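Local coordinates for acyl-CoA thioester hydrolase ybgC (Escherichia coli K-12, PDB 3GRH), which is a putative thioesterase of the bacterial outer membrane that belongs to the pectinesterase family yet neither binds pectin nor has pectinesterase activity, at residues 228-233 against 247-252. Sequence-based numbering, arbitrary orientation.
Sequences LRTDGD and NTFFVT
Phe249 lies alongside Leu228, CE1 of its ring 3.8 Å from Leu228 CD2, while Leu228 O sits at the ring edge near CD1; the same CE1 comes equally near Thr230 CG2. With CG anti to the backbone N in both Leu228 and Phe249 (chi1 178° and -179°), the two side chains run side by side into the interior, where Ile237 of strand 235-238 meets both. Thr230 continues this row: its methyl CG2 touches Val251 CG1 at 3.7 Å. Such ladders of like-placed residues illustrate how the right-handed parallel beta-helix of pectinesterases is built, successive coils stacking strand on strand. Here strands 228-230 and 249-251 run parallel at 12°, joined by alternating backbone bonds: Leu228 N to Thr248 O, Phe250 N to Leu228 O (3.0 Å), Thr230 N to Phe250 O and Thr252 N to Thr230 O. On the other face, Phe250 lies about 7 Å, side chain to side chain, from Asp280, the predicted nucleophile. Just past the C-terminal ends of the strands, Thr252 OG1 donates to Asp231 OD1 over 2.8 Å from above the carboxylate plane, while Arg229 NE, from within strand 228-230, reaches that oxygen's syn lone pair at 3.0 Å. With these donors on OD1, and Trp197 and Gln199 bonding to OD2, the buried carboxylate is probably held against rotation; Arg229 NH1 bonds to Asn258 OD1.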
loop_
_atom_site.group_PDB
_atom_site.type_symbol
_atom_site.label_atom_id
_atom_site.label_comp_id
_atom_site.label_asym_id
_atom_site.label_seq_id
_atom_site.Cartn_x
_atom_site.Cartn_y
_atom_site.Cartn_z
ATOM N N LEU A 228 7.507 1.426 -1.144
ATOM C CA LEU A 228 7.151 0.134 -1.790
ATOM C C LEU A 228 6.052 0.435 -2.779
ATOM O O LEU A 228 5.025 0.911 -2.407
ATOM C CB LEU A 228 6.637 -0.825 -0.763
ATOM C CG LEU A 228 6.198 -2.161 -1.316
ATOM C CD1 LEU A 228 7.175 -2.910 -2.185
ATOM C CD2 LEU A 228 5.837 -3.013 -0.068
ATOM N N ARG A 229 6.254 0.021 -4.025
ATOM C CA ARG A 229 5.226 -0.005 -5.050
ATOM C C ARG A 229 4.998 -1.418 -5.487
ATOM O O ARG A 229 5.966 -2.146 -5.762
ATOM C CB ARG A 229 5.669 0.781 -6.213
ATOM C CG ARG A 229 4.780 0.679 -7.399
ATOM C CD ARG A 229 5.074 1.575 -8.524
ATOM N NE ARG A 229 4.318 1.225 -9.734
ATOM C CZ ARG A 229 4.579 1.761 -10.918
ATOM N NH1 ARG A 229 5.505 2.707 -11.055
ATOM N NH2 ARG A 229 3.936 1.312 -11.962
ATOM N N THR A 230 3.746 -1.841 -5.524
ATOM C CA THR A 230 3.451 -3.192 -5.984
ATOM C C THR A 230 2.342 -3.131 -7.022
ATOM O O THR A 230 1.351 -2.468 -6.827
ATOM C CB THR A 230 3.218 -4.199 -4.854
ATOM O OG1 THR A 230 2.857 -5.476 -5.397
ATOM C CG2 THR A 230 2.120 -3.770 -3.939
ATOM N N ASP A 231 2.578 -3.798 -8.151
ATOM C CA ASP A 231 1.589 -3.841 -9.269
ATOM C C ASP A 231 1.100 -5.272 -9.537
ATOM O O ASP A 231 0.153 -5.454 -10.339
ATOM C CB ASP A 231 2.245 -3.344 -10.596
ATOM C CG ASP A 231 2.892 -1.986 -10.528
ATOM O OD1 ASP A 231 2.638 -1.238 -9.554
ATOM O OD2 ASP A 231 3.714 -1.682 -11.486
ATOM N N GLY A 232 1.692 -6.277 -8.885
ATOM C CA GLY A 232 1.358 -7.666 -9.119
ATOM C C GLY A 232 0.055 -8.094 -8.461
ATOM O O GLY A 232 -0.424 -7.488 -7.514
ATOM N N ASP A 233 -0.508 -9.167 -8.962
ATOM C CA ASP A 233 -1.692 -9.817 -8.304
ATOM C C ASP A 233 -1.192 -10.867 -7.381
ATOM O O ASP A 233 -0.168 -11.511 -7.585
ATOM C CB ASP A 233 -2.590 -10.426 -9.354
ATOM C CG ASP A 233 -3.934 -10.926 -8.865
ATOM O OD1 ASP A 233 -4.572 -10.343 -7.976
ATOM O OD2 ASP A 233 -4.432 -11.954 -9.511
ATOM N N ASN A 247 3.354 9.353 0.279
ATOM C CA ASN A 247 3.119 8.237 -0.639
ATOM C C ASN A 247 4.006 7.028 -0.302
ATOM O O ASN A 247 4.468 6.324 -1.225
ATOM C CB ASN A 247 3.368 8.641 -2.088
ATOM C CG ASN A 247 2.432 9.700 -2.601
ATOM O OD1 ASN A 247 2.896 10.798 -2.984
ATOM N ND2 ASN A 247 1.132 9.411 -2.628
ATOM N N THR A 248 4.112 6.642 0.974
ATOM C CA THR A 248 4.881 5.522 1.384
ATOM C C THR A 248 4.647 4.185 0.667
ATOM O O THR A 248 5.604 3.571 0.216
ATOM C CB THR A 248 4.637 5.346 2.873
ATOM O OG1 THR A 248 5.023 6.549 3.556
ATOM C CG2 THR A 248 5.437 4.210 3.383
ATOM N N PHE A 249 3.391 3.789 0.558
ATOM C CA PHE A 249 3.002 2.530 -0.051
ATOM C C PHE A 249 2.070 2.866 -1.216
ATOM O O PHE A 249 1.078 3.535 -1.006
ATOM C CB PHE A 249 2.344 1.684 1.015
ATOM C CG PHE A 249 1.911 0.314 0.522
ATOM C CD1 PHE A 249 2.718 -0.469 -0.324
ATOM C CD2 PHE A 249 0.739 -0.222 0.939
ATOM C CE1 PHE A 249 2.315 -1.742 -0.703
ATOM C CE2 PHE A 249 0.334 -1.488 0.522
ATOM C CZ PHE A 249 1.107 -2.227 -0.262
ATOM N N PHE A 250 2.398 2.389 -2.435
ATOM C CA PHE A 250 1.644 2.724 -3.629
ATOM C C PHE A 250 1.289 1.426 -4.322
ATOM O O PHE A 250 2.165 0.616 -4.600
ATOM C CB PHE A 250 2.485 3.577 -4.558
ATOM C CG PHE A 250 1.671 4.541 -5.369
ATOM C CD1 PHE A 250 1.717 5.876 -5.088
ATOM C CD2 PHE A 250 0.730 4.103 -6.266
ATOM C CE1 PHE A 250 0.914 6.793 -5.780
ATOM C CE2 PHE A 250 -0.082 4.983 -6.974
ATOM C CZ PHE A 250 0.013 6.326 -6.746
ATOM N N VAL A 251 0.007 1.179 -4.538
ATOM C CA VAL A 251 -0.345 0.064 -5.364
ATOM C C VAL A 251 -0.857 0.564 -6.689
ATOM O O VAL A 251 -1.452 1.613 -6.777
ATOM C CB VAL A 251 -1.372 -0.779 -4.754
ATOM C CG1 VAL A 251 -0.742 -1.464 -3.485
ATOM C CG2 VAL A 251 -2.556 -0.004 -4.276
ATOM N N THR A 252 -0.534 -0.135 -7.755
ATOM C CA THR A 252 -1.079 0.217 -9.018
ATOM C C THR A 252 -1.469 -1.031 -9.772
ATOM O O THR A 252 -1.247 -2.162 -9.315
ATOM C CB THR A 252 -0.123 1.024 -9.946
ATOM O OG1 THR A 252 0.578 0.113 -10.805
ATOM C CG2 THR A 252 0.888 1.975 -9.250
#